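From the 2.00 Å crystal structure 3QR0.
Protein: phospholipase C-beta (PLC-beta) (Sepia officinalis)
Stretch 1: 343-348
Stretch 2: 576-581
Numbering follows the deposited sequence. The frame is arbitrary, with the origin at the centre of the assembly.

Stretch 1 (343-348) TGHQLT
Stretch 2, residues 576-581: TRVDSS

Three hydrogen bonds join these two loop segments of one chain, and S580 takes part in two of them. Its hydroxyl donates to the backbone carbonyl of G344, with OG of S580 2.6 Å from O of G344, and accepts from the side-chain amide of Q346, whose NE2 lies 2.9 Å from OG of S580 with a nearly straight N-H...O angle of 170°. A serine hydroxyl can give one proton while receiving another, so a single small side chain links a main-chain acceptor to a side-chain donor. The CA-to-CB bond of S580 points toward the first stretch, and chi1 of -51° (m) places OG within reach of both partners.

The third bond runs from backbone to backbone: N of Q346 donates to O of V578 at 2.9 Å, with an angle of 159°. It lies in a register where the CA atoms of H345 and D579 are 4.9 Å apart and those of Q346 and V578 5.1 Å apart; since the numbering rises on one side as it falls on the other, the two stretches run in opposite directions here. Neither stretch forms a regular helix or strand.

The second stretch presents these groups from a type I beta turn spanning R577 to S580. V578 (phi/psi -65/-22) and D579 (-85/6) occupy its central positions, and N of S580 closes it by donating to O of R577 at 3.0 Å. S580 itself follows with a positive phi, at 71/23. D579 directs its CA-to-CB bond away from the first stretch and, with chi1 of 62° (p), serves its own segment instead: OG of S581 donates to OD1 of D579 at 3.1 Å, and N of S581 makes a weak bond to the same OD1 at 3.3 Å.

On the first stretch, G344 adopts -153/-123, a conformation readily available to glycine. Its carbonyl O is its part in the hydrogen bonds to the second stretch; a CB here would point away from that stretch, so the contact does not depend on one. H345 is extended at -69/144, and Q346 turns to -68/-25. Q346 points its CA-to-CB bond toward the partner and folds its chain through chi1 -63° (m), chi2 -69° (m) and chi3 -58°, bringing NE2 to S580 while OE1 is satisfied elsewhere in the structure. Glutamine suits this buried site because both ends of its amide find partners.

H345 leaves CB sideways, but chi1 of -162° (t) and chi2 of -90° bring its ring close to the turn. O of V578 lies over one ring face, 3.4 Å from CE1 of H345, while CD2 of H345 is 3.9 Å from CA of D579. The ring also braces its own loop: ND1 of H345 accepts from N of L347 at 3.2 Å and, weakly, from N of T348 at 3.4 Å.

Farther out the contact becomes apolar. L347 (chi1 -54°, m; chi2 179°, t) places CD1 3.8 Å from CG1 of V578 (chi1 -64°, m), two branched aliphatic side chains that pack together to one side of the polar bonds. Altogether 291 Å² is buried, summed over both sides, with V578 contributing the largest share.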

# COMPACT_ATOMS: atom_id res chain seq x y z
N THR A 343 18.24 3.83 -3.92
CA THR A 343 17.43 2.74 -4.46
C THR A 343 17.92 1.36 -4.05
O THR A 343 17.30 0.36 -4.40
CB THR A 343 17.34 2.82 -5.99
OG1 THR A 343 18.65 2.69 -6.55
CG2 THR A 343 16.70 4.14 -6.41
N GLY A 344 19.01 1.30 -3.29
CA GLY A 344 19.53 0.03 -2.77
C GLY A 344 20.33 0.17 -1.48
O GLY A 344 19.83 0.70 -0.48
N HIS A 345 21.57 -0.30 -1.52
CA HIS A 345 22.48 -0.34 -0.38
C HIS A 345 22.89 1.08 0.02
O HIS A 345 23.06 1.95 -0.84
CB HIS A 345 23.72 -1.15 -0.77
CG HIS A 345 24.54 -1.64 0.38
ND1 HIS A 345 25.59 -0.91 0.91
CD2 HIS A 345 24.53 -2.82 1.05
CE1 HIS A 345 26.16 -1.61 1.88
NE2 HIS A 345 25.54 -2.77 1.98
N GLN A 346 23.04 1.32 1.32
CA GLN A 346 23.36 2.65 1.85
C GLN A 346 24.77 3.15 1.49
O GLN A 346 25.01 4.36 1.48
CB GLN A 346 23.22 2.68 3.38
CG GLN A 346 21.81 2.43 3.91
CD GLN A 346 20.85 3.56 3.61
OE1 GLN A 346 21.08 4.70 3.99
NE2 GLN A 346 19.77 3.25 2.91
N LEU A 347 25.69 2.23 1.23
CA LEU A 347 27.09 2.58 1.00
C LEU A 347 27.56 2.40 -0.44
O LEU A 347 28.43 3.14 -0.90
CB LEU A 347 28.01 1.77 1.91
CG LEU A 347 27.73 1.82 3.41
CD1 LEU A 347 28.73 0.94 4.14
CD2 LEU A 347 27.77 3.24 3.94
N THR A 348 27.00 1.42 -1.15
CA THR A 348 27.44 1.08 -2.50
C THR A 348 26.36 1.19 -3.57
O THR A 348 26.60 0.84 -4.72
CB THR A 348 27.98 -0.37 -2.54
OG1 THR A 348 26.95 -1.26 -2.09
CG2 THR A 348 29.21 -0.51 -1.64
N THR A 576 24.17 1.62 11.11
CA THR A 576 24.64 0.24 10.99
C THR A 576 23.77 -0.62 10.06
O THR A 576 24.20 -1.69 9.63
CB THR A 576 24.73 -0.48 12.36
OG1 THR A 576 23.50 -0.32 13.08
CG2 THR A 576 25.87 0.09 13.19
N ARG A 577 22.55 -0.17 9.76
CA ARG A 577 21.68 -0.86 8.81
C ARG A 577 22.10 -0.52 7.38
O ARG A 577 21.32 0.03 6.60
CB ARG A 577 20.22 -0.49 9.03
CG ARG A 577 19.66 -0.90 10.38
CD ARG A 577 18.23 -0.39 10.54
NE ARG A 577 17.65 -0.75 11.83
CZ ARG A 577 17.10 -1.93 12.13
NH1 ARG A 577 17.05 -2.91 11.23
NH2 ARG A 577 16.61 -2.13 13.34
N VAL A 578 23.34 -0.87 7.04
CA VAL A 578 23.93 -0.50 5.76
C VAL A 578 23.23 -1.16 4.56
O VAL A 578 23.30 -0.64 3.44
CB VAL A 578 25.45 -0.82 5.73
CG1 VAL A 578 26.19 0.02 6.76
CG2 VAL A 578 25.72 -2.32 5.95
N ASP A 579 22.53 -2.27 4.80
CA ASP A 579 21.77 -2.96 3.75
C ASP A 579 20.36 -2.40 3.53
O ASP A 579 19.56 -2.96 2.77
CB ASP A 579 21.70 -4.47 4.03
CG ASP A 579 20.97 -4.81 5.34
OD1 ASP A 579 20.71 -3.91 6.18
OD2 ASP A 579 20.68 -6.01 5.52
N SER A 580 20.05 -1.29 4.22
CA SER A 580 18.79 -0.57 4.09
C SER A 580 17.61 -1.33 4.70
O SER A 580 16.45 -1.07 4.35
CB SER A 580 18.52 -0.17 2.63
OG SER A 580 19.65 0.51 2.09
N SER A 581 17.91 -2.23 5.63
CA SER A 581 16.89 -2.93 6.39
C SER A 581 16.15 -1.92 7.27
O SER A 581 16.65 -0.83 7.55
CB SER A 581 17.52 -4.03 7.25
OG SER A 581 18.39 -3.47 8.22